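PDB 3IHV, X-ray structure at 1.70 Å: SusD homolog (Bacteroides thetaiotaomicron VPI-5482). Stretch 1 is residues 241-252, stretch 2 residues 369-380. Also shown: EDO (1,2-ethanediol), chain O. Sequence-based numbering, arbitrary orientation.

Stretch 1, residues 241-252: DYEQLWKNTCNG
Stretch 2 369-380: AKWDIQKYVTTN

The centre of this contact is a ring set into a helix. The first stretch is helical through its middle, Gln 244 to Thr 249, and Tyr 376, at the end of the short helix 373-376, points its CA-CB bond toward it with chi1 in m (-66°) and chi2 near -59°. Its side chain enters a hole formed by Glu 243, Trp 246, Lys 247 and Cys 250, the i, i+3, i+4, i+7 pattern of one face of the first stretch. Trp 246 CB lies 3.5 Å from Tyr 376 CE2, Lys 247 CG 3.7 Å from Tyr 376 CD1, and Cys 250 CB 3.7 Å from Tyr 376 CB; Trp 246 O and Lys 247 N sit over one face of the ring. The backbones run close here: CA to CA is 5.5 Å for Lys 247 and Tyr 376, 5.7 Å for Trp 246 and Lys 370, and 5.8 Å for Asn 251 and Val 377. The two stretches bury 626 Å² in all.

Beside the knob, Trp 246 (chi1 m, -46°; chi2 109°) directs its CA-CB bond toward the second stretch, and its indole packs against Lys 370 and Trp 371 of the type I turn running from Ala 369 to Asp 372. Lys 370, m at chi1 and t through chi2 to chi4, lays its aliphatic chain over the indole: CD stands 3.8 Å from the centroid of the six-membered ring of Trp 246, 20° off its normal. Trp 371 (chi1 m, -51°; chi2 -81°) receives the indole edge on its face in an offset pair, centroids 5.4 Å apart and planes at 83°, with Trp 246 CZ3 3.8 Å from Trp 371 CZ2. Cys 250 (chi1 m) fills the space between turn and knob, its SG 4.1 Å from Trp 371 CA. This packing has a price: Lys 370 O, 3.3 Å from Trp 246 CB, is buried without a polar partner.

At the turn side, the extended Lys 370 carries NZ to Tyr 242 OH, a weak hydrogen bond of 3.2 Å. A water joins Thr 249 OG1 and Trp 371 NE1, 2.9 Å from each atom.

Asp 372 caps the second helix, its OD1 accepting from Lys 375 N at 2.8 Å. Lys 375, t throughout, reaches back so that NZ donates to Tyr 376 OH at 3.2 Å and makes a long salt bridge of 3.9 Å with Glu 243 OE2. A water reinforces this loose pairing, accepting from Lys 375 NZ at 3.0 Å and donating to Glu 243 OE1 at 2.9 Å.

The firmest polar geometry lies at Asn 251. Asn 251 (chi1 and chi2 both -73°) uses both ends of its amide: ND2 donates to Tyr 376 O at 2.8 Å, nearly linear at 177°, and to Lys 247 O at 2.9 Å, while OD1 accepts from Thr 378 N at 3.1 Å and from Thr 378 OG1 at 3.3 Å. One side chain thus ties its own helix to the backbone on both flanks of Val 377, where the second stretch leaves helical phi/psi.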

# COMPACT_ATOMS: atom_id res chain seq x y z
N ASP A 241 -17.92 -9.01 6.60
CA ASP A 241 -18.17 -8.85 5.18
C ASP A 241 -17.05 -8.12 4.45
O ASP A 241 -16.73 -6.98 4.76
CB ASP A 241 -19.46 -8.09 4.98
CG ASP A 241 -20.65 -8.81 5.55
OD1 ASP A 241 -20.77 -10.03 5.33
OD2 ASP A 241 -21.48 -8.14 6.19
N TYR A 242 -16.45 -8.79 3.48
CA TYR A 242 -15.35 -8.18 2.70
C TYR A 242 -15.75 -6.85 2.12
O TYR A 242 -14.94 -5.92 2.10
CB TYR A 242 -14.94 -9.11 1.58
CG TYR A 242 -13.65 -8.76 0.92
CD1 TYR A 242 -12.42 -8.98 1.57
CD2 TYR A 242 -13.62 -8.28 -0.38
CE1 TYR A 242 -11.23 -8.69 0.93
CE2 TYR A 242 -12.45 -8.02 -1.00
CZ TYR A 242 -11.25 -8.21 -0.36
OH TYR A 242 -10.11 -7.89 -1.04
N GLU A 243 -16.99 -6.77 1.64
CA GLU A 243 -17.51 -5.54 1.04
C GLU A 243 -17.46 -4.35 2.01
O GLU A 243 -17.26 -3.23 1.61
CB GLU A 243 -18.92 -5.76 0.48
CG GLU A 243 -19.51 -4.50 -0.18
CD GLU A 243 -20.84 -4.73 -0.90
OE1 GLU A 243 -21.22 -5.89 -1.09
OE2 GLU A 243 -21.50 -3.73 -1.22
N GLN A 244 -17.65 -4.63 3.30
CA GLN A 244 -17.63 -3.59 4.31
C GLN A 244 -16.33 -2.83 4.34
O GLN A 244 -16.30 -1.65 4.69
CB GLN A 244 -17.97 -4.17 5.71
CG GLN A 244 -18.34 -3.10 6.73
CD GLN A 244 -19.64 -2.37 6.38
OE1 GLN A 244 -20.63 -3.01 6.07
NE2 GLN A 244 -19.63 -1.05 6.45
N LEU A 245 -15.20 -3.49 4.06
CA LEU A 245 -13.97 -2.76 3.99
C LEU A 245 -14.01 -1.60 2.98
O LEU A 245 -13.42 -0.53 3.23
CB LEU A 245 -12.81 -3.69 3.55
CG LEU A 245 -12.34 -4.76 4.54
CD1 LEU A 245 -11.56 -5.84 3.85
CD2 LEU A 245 -11.54 -4.10 5.70
N TRP A 246 -14.69 -1.81 1.86
CA TRP A 246 -14.71 -0.84 0.75
C TRP A 246 -15.76 0.23 1.05
O TRP A 246 -15.53 1.43 0.82
CB TRP A 246 -14.82 -1.59 -0.64
CG TRP A 246 -13.82 -2.70 -0.58
CD1 TRP A 246 -14.06 -4.03 -0.48
CD2 TRP A 246 -12.42 -2.54 -0.35
NE1 TRP A 246 -12.90 -4.70 -0.25
CE2 TRP A 246 -11.88 -3.81 -0.18
CE3 TRP A 246 -11.57 -1.43 -0.34
CZ2 TRP A 246 -10.52 -4.01 0.04
CZ3 TRP A 246 -10.22 -1.65 -0.12
CH2 TRP A 246 -9.73 -2.90 0.08
N LYS A 247 -16.89 -0.21 1.60
CA LYS A 247 -17.88 0.75 2.08
C LYS A 247 -17.21 1.70 3.07
O LYS A 247 -17.32 2.92 2.96
CB LYS A 247 -19.08 0.07 2.78
CG LYS A 247 -19.91 -0.81 1.87
CD LYS A 247 -21.11 -1.43 2.59
CE LYS A 247 -21.94 -2.35 1.68
NZ LYS A 247 -23.20 -2.92 2.38
N ASN A 248 -16.47 1.14 4.04
CA ASN A 248 -15.85 1.95 5.07
C ASN A 248 -14.82 2.94 4.54
O ASN A 248 -14.87 4.14 4.82
CB ASN A 248 -15.16 1.07 6.13
CG ASN A 248 -16.12 0.33 7.01
OD1 ASN A 248 -17.34 0.57 7.01
ND2 ASN A 248 -15.56 -0.54 7.86
N THR A 249 -13.88 2.43 3.75
CA THR A 249 -12.78 3.27 3.28
C THR A 249 -13.24 4.38 2.31
O THR A 249 -12.64 5.45 2.26
CB THR A 249 -11.64 2.41 2.70
OG1 THR A 249 -10.38 3.10 2.85
CG2 THR A 249 -11.91 2.05 1.23
N CYS A 250 -14.34 4.14 1.59
CA CYS A 250 -14.90 5.13 0.66
C CYS A 250 -15.79 6.13 1.37
O CYS A 250 -16.17 7.12 0.76
CB CYS A 250 -15.74 4.46 -0.44
SG CYS A 250 -14.74 3.52 -1.61
N ASN A 251 -16.15 5.87 2.63
CA ASN A 251 -16.99 6.80 3.38
C ASN A 251 -16.40 7.37 4.65
O ASN A 251 -17.16 7.83 5.52
CB ASN A 251 -18.31 6.13 3.67
CG ASN A 251 -19.14 6.03 2.45
OD1 ASN A 251 -19.68 7.05 1.98
ND2 ASN A 251 -19.21 4.85 1.88
N GLY A 252 -15.08 7.33 4.78
CA GLY A 252 -14.41 7.92 5.92
C GLY A 252 -14.82 7.31 7.24
O GLY A 252 -14.93 8.01 8.23
N ALA A 369 -12.44 -2.63 -8.50
CA ALA A 369 -13.78 -2.21 -8.08
C ALA A 369 -13.81 -1.82 -6.61
O ALA A 369 -14.83 -1.39 -6.10
CB ALA A 369 -14.79 -3.32 -8.33
N LYS A 370 -12.68 -1.96 -5.91
CA LYS A 370 -12.60 -1.65 -4.48
C LYS A 370 -12.91 -0.19 -4.16
O LYS A 370 -13.40 0.10 -3.07
CB LYS A 370 -11.22 -1.99 -3.96
CG LYS A 370 -10.98 -3.48 -3.96
CD LYS A 370 -9.60 -3.88 -3.46
CE LYS A 370 -9.55 -5.39 -3.20
NZ LYS A 370 -8.22 -5.97 -2.72
N TRP A 371 -12.57 0.70 -5.08
CA TRP A 371 -12.77 2.13 -4.89
C TRP A 371 -13.78 2.71 -5.88
O TRP A 371 -13.63 3.82 -6.39
CB TRP A 371 -11.42 2.88 -4.83
CG TRP A 371 -10.51 2.22 -3.84
CD1 TRP A 371 -10.53 2.38 -2.48
CD2 TRP A 371 -9.52 1.19 -4.11
NE1 TRP A 371 -9.62 1.52 -1.89
CE2 TRP A 371 -8.96 0.82 -2.86
CE3 TRP A 371 -9.00 0.63 -5.28
CZ2 TRP A 371 -7.96 -0.14 -2.75
CZ3 TRP A 371 -8.00 -0.34 -5.17
CH2 TRP A 371 -7.47 -0.70 -3.90
N ASP A 372 -14.87 1.95 -6.09
CA ASP A 372 -15.98 2.38 -6.89
C ASP A 372 -16.81 3.46 -6.15
O ASP A 372 -17.69 3.16 -5.31
CB ASP A 372 -16.83 1.18 -7.25
CG ASP A 372 -17.97 1.52 -8.15
OD1 ASP A 372 -18.38 2.72 -8.19
OD2 ASP A 372 -18.47 0.59 -8.78
N ILE A 373 -16.50 4.71 -6.45
CA ILE A 373 -17.17 5.84 -5.81
C ILE A 373 -18.71 5.84 -6.05
O ILE A 373 -19.47 6.06 -5.11
CB ILE A 373 -16.52 7.18 -6.25
CG1 ILE A 373 -15.11 7.29 -5.68
CG2 ILE A 373 -17.38 8.36 -5.82
CD1 ILE A 373 -14.32 8.53 -6.14
N GLN A 374 -19.14 5.60 -7.29
CA GLN A 374 -20.55 5.60 -7.61
C GLN A 374 -21.28 4.54 -6.78
O GLN A 374 -22.37 4.78 -6.29
CB GLN A 374 -20.72 5.31 -9.09
CG GLN A 374 -22.14 5.14 -9.57
CD GLN A 374 -22.94 6.43 -9.57
OE1 GLN A 374 -22.41 7.54 -9.76
NE2 GLN A 374 -24.24 6.28 -9.43
N LYS A 375 -20.66 3.38 -6.64
CA LYS A 375 -21.22 2.31 -5.84
C LYS A 375 -21.23 2.59 -4.32
O LYS A 375 -22.23 2.34 -3.66
CB LYS A 375 -20.40 1.02 -6.04
CG LYS A 375 -20.99 -0.18 -5.28
CD LYS A 375 -20.17 -1.45 -5.45
CE LYS A 375 -20.89 -2.65 -4.83
NZ LYS A 375 -19.96 -3.82 -4.76
N TYR A 376 -20.13 3.10 -3.78
CA TYR A 376 -19.99 3.21 -2.33
C TYR A 376 -20.27 4.53 -1.62
O TYR A 376 -20.71 4.51 -0.48
CB TYR A 376 -18.60 2.71 -1.92
CG TYR A 376 -18.38 1.23 -2.16
CD1 TYR A 376 -19.20 0.28 -1.55
CD2 TYR A 376 -17.33 0.77 -2.90
CE1 TYR A 376 -18.98 -1.06 -1.73
CE2 TYR A 376 -17.10 -0.57 -3.09
CZ TYR A 376 -17.93 -1.49 -2.50
OH TYR A 376 -17.73 -2.83 -2.69
N VAL A 377 -20.00 5.67 -2.26
CA VAL A 377 -20.08 6.94 -1.55
C VAL A 377 -21.51 7.37 -1.34
O VAL A 377 -22.25 7.53 -2.29
CB VAL A 377 -19.21 8.00 -2.23
CG1 VAL A 377 -19.34 9.33 -1.51
CG2 VAL A 377 -17.80 7.54 -2.18
N THR A 378 -21.91 7.49 -0.07
CA THR A 378 -23.31 7.81 0.26
C THR A 378 -23.60 9.30 0.36
O THR A 378 -24.78 9.72 0.46
CB THR A 378 -23.69 7.18 1.62
OG1 THR A 378 -22.83 7.70 2.64
CG2 THR A 378 -23.53 5.67 1.57
N THR A 379 -22.54 10.11 0.38
CA THR A 379 -22.71 11.54 0.57
C THR A 379 -22.17 12.41 -0.55
O THR A 379 -21.29 12.02 -1.30
CB THR A 379 -22.05 11.96 1.84
OG1 THR A 379 -20.65 11.65 1.77
CG2 THR A 379 -22.70 11.21 3.00
N ASN A 380 -22.75 13.61 -0.65
CA ASN A 380 -22.34 14.60 -1.63
C ASN A 380 -21.24 15.48 -1.06
O ASN A 380 -21.30 15.88 0.10
CB ASN A 380 -23.50 15.48 -2.02
CG ASN A 380 -24.53 14.74 -2.83
OD1 ASN A 380 -25.72 14.86 -2.57
ND2 ASN A 380 -24.07 13.97 -3.81
C1 EDO O . -23.17 -1.83 7.69
O1 EDO O . -23.23 -2.78 6.61
C2 EDO O . -23.49 -0.44 7.17
O2 EDO O . -22.51 0.01 6.22
O HOH W 1 -21.81 -6.03 -3.94
O HOH W 2 -8.61 2.14 0.78
O HOH W 3 -19.26 9.51 2.56